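Long-range contact in Bak protein (Grouper iridovirus, PDB 5VMN), which is a viral Bcl-2 family protein that inhibits apoptosis of the host cell by exclusively sequestering the pro-apoptotic protein Bim: residues I71-F82 / I94-F102. Sequence-based numbering, arbitrary orientation.
Sequences ILILLGISQLYF and ITEQLERFF
Apolar side chains of I71-F82 and I94-F102 join two consecutive, nearly antiparallel helices, 68-84 and 88-103, near the centre of this all-helical Bcl-2 bundle. The segment axes run at 165° and come no closer than 10.7 Å; the wider end, where I71 and F102 lie, is filled by leucine and phenylalanine. There L74 meets two phenylalanines. With its CG anti to the backbone N (chi1 173°), L74 extends toward the other helix, and its CD2 lies 3.5 Å from CD2 of F101 while also reaching the F102 ring. F101 in turn puts its CD2 3.8 Å above the centre of the F102 ring, so one face of that ring is covered from within its own helix. The edge of F102 receives the I71 branch methyl, CG2 to CZ 4.0 Å, and L75 CD2 approaches CE2 obliquely.

The backbones converge toward the F82-I94 end; midway the small S78 faces L98. S78 hands its OG to the carbonyl of its own helix, L74 O at 2.9 Å, from the face opposite that used by S78 N; the hydroxyl is thereby satisfied, and L98 can lie against it, CD2 to OG 3.7 Å. I94, the residue most covered by the opposing segment, lays its CD1 3.8 Å from F82 CA, and T95 turns its methyl to the F82 ring. Helix 53-60 adds I56 against L74 and I53 against S78 and L98. With no hydrogen bond between the segments, cohesion probably comes from buried methyls and rings, and the hydroxyls of S78 and T95 are each bonded to a carbonyl of their own helix, L74 O and T92 O.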
ATOM      1  N   ILE A  71       1.776  -0.176   7.223  1.00 21.58           N
ATOM      2  CA  ILE A  71       1.638   0.271   5.846  1.00 18.86           C
ATOM      3  C   ILE A  71       1.972  -0.872   4.889  1.00 21.41           C
ATOM      4  O   ILE A  71       1.280  -1.082   3.885  1.00 20.57           O
ATOM      5  CB  ILE A  71       2.519   1.514   5.606  1.00 21.57           C
ATOM      6  CG1 ILE A  71       1.841   2.707   6.276  1.00 25.10           C
ATOM      7  CG2 ILE A  71       2.746   1.741   4.130  1.00 23.76           C
ATOM      8  CD1 ILE A  71       2.650   3.996   6.273  1.00 31.58           C
ATOM      9  N   LEU A  72       3.030  -1.636   5.191  1.00 21.61           N
ATOM     10  CA  LEU A  72       3.414  -2.712   4.298  1.00 19.35           C
ATOM     11  C   LEU A  72       2.390  -3.848   4.332  1.00 18.76           C
ATOM     12  O   LEU A  72       2.177  -4.507   3.309  1.00 22.40           O
ATOM     13  CB  LEU A  72       4.818  -3.210   4.650  1.00 21.54           C
ATOM     14  CG  LEU A  72       5.935  -2.211   4.328  1.00 25.27           C
ATOM     15  CD1 LEU A  72       7.244  -2.658   5.000  1.00 23.69           C
ATOM     16  CD2 LEU A  72       6.139  -2.092   2.841  1.00 24.83           C
ATOM     17  N   ILE A  73       1.734  -4.061   5.471  1.00 19.62           N
ATOM     18  CA  ILE A  73       0.635  -5.036   5.525  1.00 19.77           C
ATOM     19  C   ILE A  73      -0.501  -4.572   4.630  1.00 20.28           C
ATOM     20  O   ILE A  73      -1.041  -5.346   3.838  1.00 19.30           O
ATOM     21  CB  ILE A  73       0.180  -5.257   6.967  1.00 20.93           C
ATOM     22  CG1 ILE A  73       1.237  -6.047   7.751  1.00 23.63           C
ATOM     23  CG2 ILE A  73      -1.172  -5.971   7.011  1.00 21.72           C
ATOM     24  CD1 ILE A  73       0.980  -6.062   9.239  1.00 28.21           C
ATOM     25  N   LEU A  74      -0.849  -3.278   4.680  1.00 20.40           N
ATOM     26  CA  LEU A  74      -1.916  -2.782   3.810  1.00 20.88           C
ATOM     27  C   LEU A  74      -1.555  -2.968   2.343  1.00 21.00           C
ATOM     28  O   LEU A  74      -2.389  -3.395   1.521  1.00 20.61           O
ATOM     29  CB  LEU A  74      -2.188  -1.307   4.120  1.00 20.86           C
ATOM     30  CG  LEU A  74      -3.165  -0.642   3.154  1.00 21.57           C
ATOM     31  CD1 LEU A  74      -4.546  -1.263   3.291  1.00 24.83           C
ATOM     32  CD2 LEU A  74      -3.200   0.876   3.383  1.00 25.76           C
ATOM     33  N   LEU A  75      -0.317  -2.644   1.975  1.00 19.16           N
ATOM     34  CA  LEU A  75       0.081  -2.844   0.597  1.00 19.57           C
ATOM     35  C   LEU A  75       0.017  -4.322   0.220  1.00 18.10           C
ATOM     36  O   LEU A  75      -0.393  -4.663  -0.894  1.00 20.54           O
ATOM     37  CB  LEU A  75       1.491  -2.277   0.378  1.00 18.72           C
ATOM     38  CG  LEU A  75       1.642  -0.774   0.571  1.00 20.62           C
ATOM     39  CD1 LEU A  75       3.107  -0.396   0.364  1.00 23.06           C
ATOM     40  CD2 LEU A  75       0.790  -0.025  -0.398  1.00 22.55           C
ATOM     41  N   GLY A  76       0.469  -5.205   1.105  1.00 18.38           N
ATOM     42  CA  GLY A  76       0.493  -6.614   0.772  1.00 19.36           C
ATOM     43  C   GLY A  76      -0.901  -7.171   0.572  1.00 22.43           C
ATOM     44  O   GLY A  76      -1.115  -8.035  -0.276  1.00 20.29           O
ATOM     45  N   ILE A  77      -1.847  -6.723   1.392  1.00 18.45           N
ATOM     46  CA  ILE A  77      -3.256  -7.097   1.199  1.00 20.11           C
ATOM     47  C   ILE A  77      -3.758  -6.558  -0.135  1.00 22.33           C
ATOM     48  O   ILE A  77      -4.424  -7.260  -0.907  1.00 21.68           O
ATOM     49  CB  ILE A  77      -4.105  -6.578   2.370  1.00 20.75           C
ATOM     50  CG1 ILE A  77      -3.761  -7.321   3.650  1.00 23.77           C
ATOM     51  CG2 ILE A  77      -5.619  -6.775   2.094  1.00 22.90           C
ATOM     52  CD1 ILE A  77      -4.241  -6.619   4.856  1.00 32.32           C
ATOM     53  N   SER A  78      -3.458  -5.296  -0.423  1.00 21.23           N
ATOM     54  CA  SER A  78      -3.869  -4.736  -1.700  1.00 21.22           C
ATOM     55  C   SER A  78      -3.311  -5.546  -2.866  1.00 21.84           C
ATOM     56  O   SER A  78      -3.993  -5.741  -3.880  1.00 22.41           O
ATOM     57  CB  SER A  78      -3.426  -3.273  -1.812  1.00 24.88           C
ATOM     58  OG  SER A  78      -3.970  -2.523  -0.737  1.00 26.08           O
ATOM     59  N   GLN A  79      -2.042  -5.967  -2.768  1.00 21.88           N
ATOM     60  CA  GLN A  79      -1.435  -6.778  -3.821  1.00 19.96           C
ATOM     61  C   GLN A  79      -2.151  -8.108  -4.021  1.00 21.17           C
ATOM     62  O   GLN A  79      -2.374  -8.541  -5.164  1.00 23.36           O
ATOM     63  CB  GLN A  79       0.038  -7.026  -3.487  1.00 20.14           C
ATOM     64  CG  GLN A  79       0.772  -7.873  -4.519  1.00 22.65           C
ATOM     65  CD  GLN A  79       0.978  -7.161  -5.813  1.00 29.14           C
ATOM     66  OE1 GLN A  79       1.929  -6.402  -5.961  1.00 29.39           O
ATOM     67  NE2 GLN A  79       0.093  -7.400  -6.775  1.00 27.21           N
ATOM     68  N   LEU A  80      -2.548  -8.757  -2.929  1.00 21.53           N
ATOM     69  CA  LEU A  80      -3.263 -10.021  -3.050  1.00 21.55           C
ATOM     70  C   LEU A  80      -4.608  -9.817  -3.737  1.00 23.28           C
ATOM     71  O   LEU A  80      -4.986 -10.602  -4.622  1.00 24.51           O
ATOM     72  CB  LEU A  80      -3.416 -10.653  -1.669  1.00 21.25           C
ATOM     73  CG  LEU A  80      -2.089 -11.154  -1.072  1.00 25.10           C
ATOM     74  CD1 LEU A  80      -2.268 -11.490   0.386  1.00 24.80           C
ATOM     75  CD2 LEU A  80      -1.616 -12.411  -1.807  1.00 32.17           C
ATOM     76  N   TYR A  81      -5.325  -8.746  -3.384  1.00 22.40           N
ATOM     77  CA  TYR A  81      -6.556  -8.434  -4.112  1.00 23.92           C
ATOM     78  C   TYR A  81      -6.279  -8.164  -5.583  1.00 23.65           C
ATOM     79  O   TYR A  81      -7.030  -8.613  -6.452  1.00 26.79           O
ATOM     80  CB  TYR A  81      -7.245  -7.206  -3.510  1.00 21.71           C
ATOM     81  CG  TYR A  81      -8.160  -7.486  -2.342  1.00 21.55           C
ATOM     82  CD1 TYR A  81      -9.313  -8.232  -2.504  1.00 23.10           C
ATOM     83  CD2 TYR A  81      -7.932  -6.904  -1.107  1.00 22.00           C
ATOM     84  CE1 TYR A  81     -10.172  -8.438  -1.437  1.00 22.96           C
ATOM     85  CE2 TYR A  81      -8.784  -7.120  -0.032  1.00 20.65           C
ATOM     86  CZ  TYR A  81      -9.907  -7.869  -0.220  1.00 21.90           C
ATOM     87  OH  TYR A  81     -10.770  -8.057   0.823  1.00 22.72           O
ATOM     88  N   PHE A  82      -5.236  -7.377  -5.873  1.00 22.96           N
ATOM     89  CA  PHE A  82      -4.935  -6.997  -7.247  1.00 24.28           C
ATOM     90  C   PHE A  82      -4.582  -8.219  -8.081  1.00 28.72           C
ATOM     91  O   PHE A  82      -5.093  -8.398  -9.197  1.00 29.52           O
ATOM     92  CB  PHE A  82      -3.793  -5.973  -7.217  1.00 23.52           C
ATOM     93  CG  PHE A  82      -3.527  -5.288  -8.521  1.00 24.99           C
ATOM     94  CD1 PHE A  82      -2.703  -5.871  -9.462  1.00 26.28           C
ATOM     95  CD2 PHE A  82      -4.027  -4.018  -8.761  1.00 26.77           C
ATOM     96  CE1 PHE A  82      -2.399  -5.218 -10.643  1.00 31.08           C
ATOM     97  CE2 PHE A  82      -3.716  -3.352  -9.940  1.00 29.32           C
ATOM     98  CZ  PHE A  82      -2.911  -3.962 -10.882  1.00 32.00           C
ATOM     99  N   ILE A  94      -8.900  -0.745  -7.117  1.00 31.49           N
ATOM    100  CA  ILE A  94      -7.976  -1.044  -6.026  1.00 29.92           C
ATOM    101  C   ILE A  94      -6.916   0.043  -5.924  1.00 27.04           C
ATOM    102  O   ILE A  94      -6.616   0.554  -4.836  1.00 26.45           O
ATOM    103  CB  ILE A  94      -7.339  -2.432  -6.225  1.00 27.11           C
ATOM    104  CG1 ILE A  94      -8.358  -3.530  -5.957  1.00 29.00           C
ATOM    105  CG2 ILE A  94      -6.167  -2.639  -5.290  1.00 25.83           C
ATOM    106  CD1 ILE A  94      -7.990  -4.854  -6.565  1.00 29.26           C
ATOM    107  N   THR A  95      -6.322   0.405  -7.062  1.00 29.35           N
ATOM    108  CA  THR A  95      -5.282   1.432  -7.049  1.00 32.07           C
ATOM    109  C   THR A  95      -5.844   2.775  -6.602  1.00 29.89           C
ATOM    110  O   THR A  95      -5.214   3.491  -5.818  1.00 31.87           O
ATOM    111  CB  THR A  95      -4.643   1.562  -8.431  1.00 42.36           C
ATOM    112  OG1 THR A  95      -5.614   2.029  -9.365  1.00 59.80           O
ATOM    113  CG2 THR A  95      -4.131   0.240  -8.892  1.00 38.17           C
ATOM    114  N   GLU A  96      -7.044   3.125  -7.076  1.00 33.14           N
ATOM    115  CA  GLU A  96      -7.658   4.380  -6.659  1.00 33.30           C
ATOM    116  C   GLU A  96      -7.997   4.362  -5.182  1.00 34.42           C
ATOM    117  O   GLU A  96      -7.857   5.386  -4.505  1.00 39.11           O
ATOM    118  CB  GLU A  96      -8.925   4.661  -7.478  1.00 38.34           C
ATOM    119  CG  GLU A  96      -8.683   4.788  -8.962  1.00 44.77           C
ATOM    120  CD  GLU A  96      -9.973   4.939  -9.765  1.00 56.42           C
ATOM    121  OE1 GLU A  96      -9.927   5.683 -10.757  1.00 58.53           O
ATOM    122  OE2 GLU A  96     -11.015   4.326  -9.415  1.00 56.24           O
ATOM    123  N   GLN A  97      -8.454   3.208  -4.667  1.00 32.68           N
ATOM    124  CA  GLN A  97      -8.738   3.088  -3.243  1.00 32.47           C
ATOM    125  C   GLN A  97      -7.464   3.312  -2.427  1.00 33.66           C
ATOM    126  O   GLN A  97      -7.475   4.014  -1.405  1.00 30.12           O
ATOM    127  CB  GLN A  97      -9.345   1.701  -2.945  1.00 34.81           C
ATOM    128  CG  GLN A  97     -10.782   1.467  -3.479  1.00 41.17           C
ATOM    129  CD  GLN A  97     -11.285  -0.014  -3.386  1.00 36.64           C
ATOM    130  OE1 GLN A  97     -10.657  -0.867  -2.775  1.00 34.31           O
ATOM    131  NE2 GLN A  97     -12.399  -0.298  -4.040  1.00 42.76           N
ATOM    132  N   LEU A  98      -6.351   2.732  -2.879  1.00 29.88           N
ATOM    133  CA  LEU A  98      -5.064   2.922  -2.207  1.00 28.27           C
ATOM    134  C   LEU A  98      -4.653   4.381  -2.207  1.00 31.21           C
ATOM    135  O   LEU A  98      -4.269   4.936  -1.171  1.00 33.38           O
ATOM    136  CB  LEU A  98      -3.981   2.106  -2.900  1.00 38.76           C
ATOM    137  CG  LEU A  98      -3.496   0.840  -2.265  1.00 42.45           C
ATOM    138  CD1 LEU A  98      -2.318   0.349  -3.060  1.00 36.93           C
ATOM    139  CD2 LEU A  98      -3.120   1.040  -0.838  1.00 29.37           C
ATOM    140  N   GLU A  99      -4.712   5.019  -3.376  1.00 31.42           N
ATOM    141  CA  GLU A  99      -4.335   6.424  -3.455  1.00 36.49           C
ATOM    142  C   GLU A  99      -5.181   7.265  -2.511  1.00 38.12           C
ATOM    143  O   GLU A  99      -4.658   8.152  -1.821  1.00 35.92           O
ATOM    144  CB  GLU A  99      -4.468   6.916  -4.893  1.00 41.10           C
ATOM    145  CG  GLU A  99      -3.482   6.247  -5.837  1.00 42.75           C
ATOM    146  CD  GLU A  99      -3.838   6.410  -7.306  1.00 64.74           C
ATOM    147  OE1 GLU A  99      -5.031   6.572  -7.628  1.00 60.02           O
ATOM    148  OE2 GLU A  99      -2.917   6.368  -8.145  1.00 73.29           O
ATOM    149  N   ARG A 100      -6.490   6.990  -2.452  1.00 35.58           N
ATOM    150  CA  ARG A 100      -7.374   7.754  -1.586  1.00 37.47           C
ATOM    151  C   ARG A 100      -6.949   7.616  -0.129  1.00 34.45           C
ATOM    152  O   ARG A 100      -6.967   8.600   0.627  1.00 37.33           O
ATOM    153  CB  ARG A 100      -8.829   7.289  -1.795  1.00 45.95           C
ATOM    154  CG  ARG A 100      -9.918   8.339  -1.665  1.00 65.95           C
ATOM    155  CD  ARG A 100     -11.181   7.947  -2.467  1.00 57.77           C
ATOM    156  NE  ARG A 100     -11.538   6.546  -2.229  1.00 73.92           N
ATOM    157  CZ  ARG A 100     -11.812   5.635  -3.169  1.00 72.57           C
ATOM    158  NH1 ARG A 100     -11.800   5.938  -4.464  1.00 73.20           N
ATOM    159  NH2 ARG A 100     -12.108   4.396  -2.797  1.00 69.55           N
ATOM    160  N   PHE A 101      -6.553   6.409   0.285  1.00 30.30           N
ATOM    161  CA  PHE A 101      -6.119   6.224   1.662  1.00 28.09           C
ATOM    162  C   PHE A 101      -4.907   7.094   1.964  1.00 31.75           C
ATOM    163  O   PHE A 101      -4.856   7.768   2.998  1.00 30.62           O
ATOM    164  CB  PHE A 101      -5.781   4.757   1.941  1.00 27.32           C
ATOM    165  CG  PHE A 101      -5.147   4.541   3.291  1.00 26.59           C
ATOM    166  CD1 PHE A 101      -5.919   4.612   4.436  1.00 27.66           C
ATOM    167  CD2 PHE A 101      -3.786   4.341   3.417  1.00 27.18           C
ATOM    168  CE1 PHE A 101      -5.363   4.446   5.677  1.00 29.28           C
ATOM    169  CE2 PHE A 101      -3.213   4.159   4.665  1.00 27.00           C
ATOM    170  CZ  PHE A 101      -4.009   4.218   5.800  1.00 24.77           C
ATOM    171  N   PHE A 102      -3.907   7.065   1.083  1.00 31.02           N
ATOM    172  CA  PHE A 102      -2.649   7.739   1.390  1.00 30.65           C
ATOM    173  C   PHE A 102      -2.757   9.248   1.231  1.00 37.05           C
ATOM    174  O   PHE A 102      -1.932   9.984   1.781  1.00 37.06           O
ATOM    175  CB  PHE A 102      -1.516   7.185   0.517  1.00 28.00           C
ATOM    176  CG  PHE A 102      -1.025   5.838   0.973  1.00 26.42           C
ATOM    177  CD1 PHE A 102      -0.287   5.714   2.139  1.00 26.38           C
ATOM    178  CD2 PHE A 102      -1.337   4.702   0.269  1.00 28.30           C
ATOM    179  CE1 PHE A 102       0.132   4.487   2.585  1.00 29.60           C
ATOM    180  CE2 PHE A 102      -0.893   3.470   0.695  1.00 27.91           C
ATOM    181  CZ  PHE A 102      -0.181   3.352   1.877  1.00 29.05           C
TER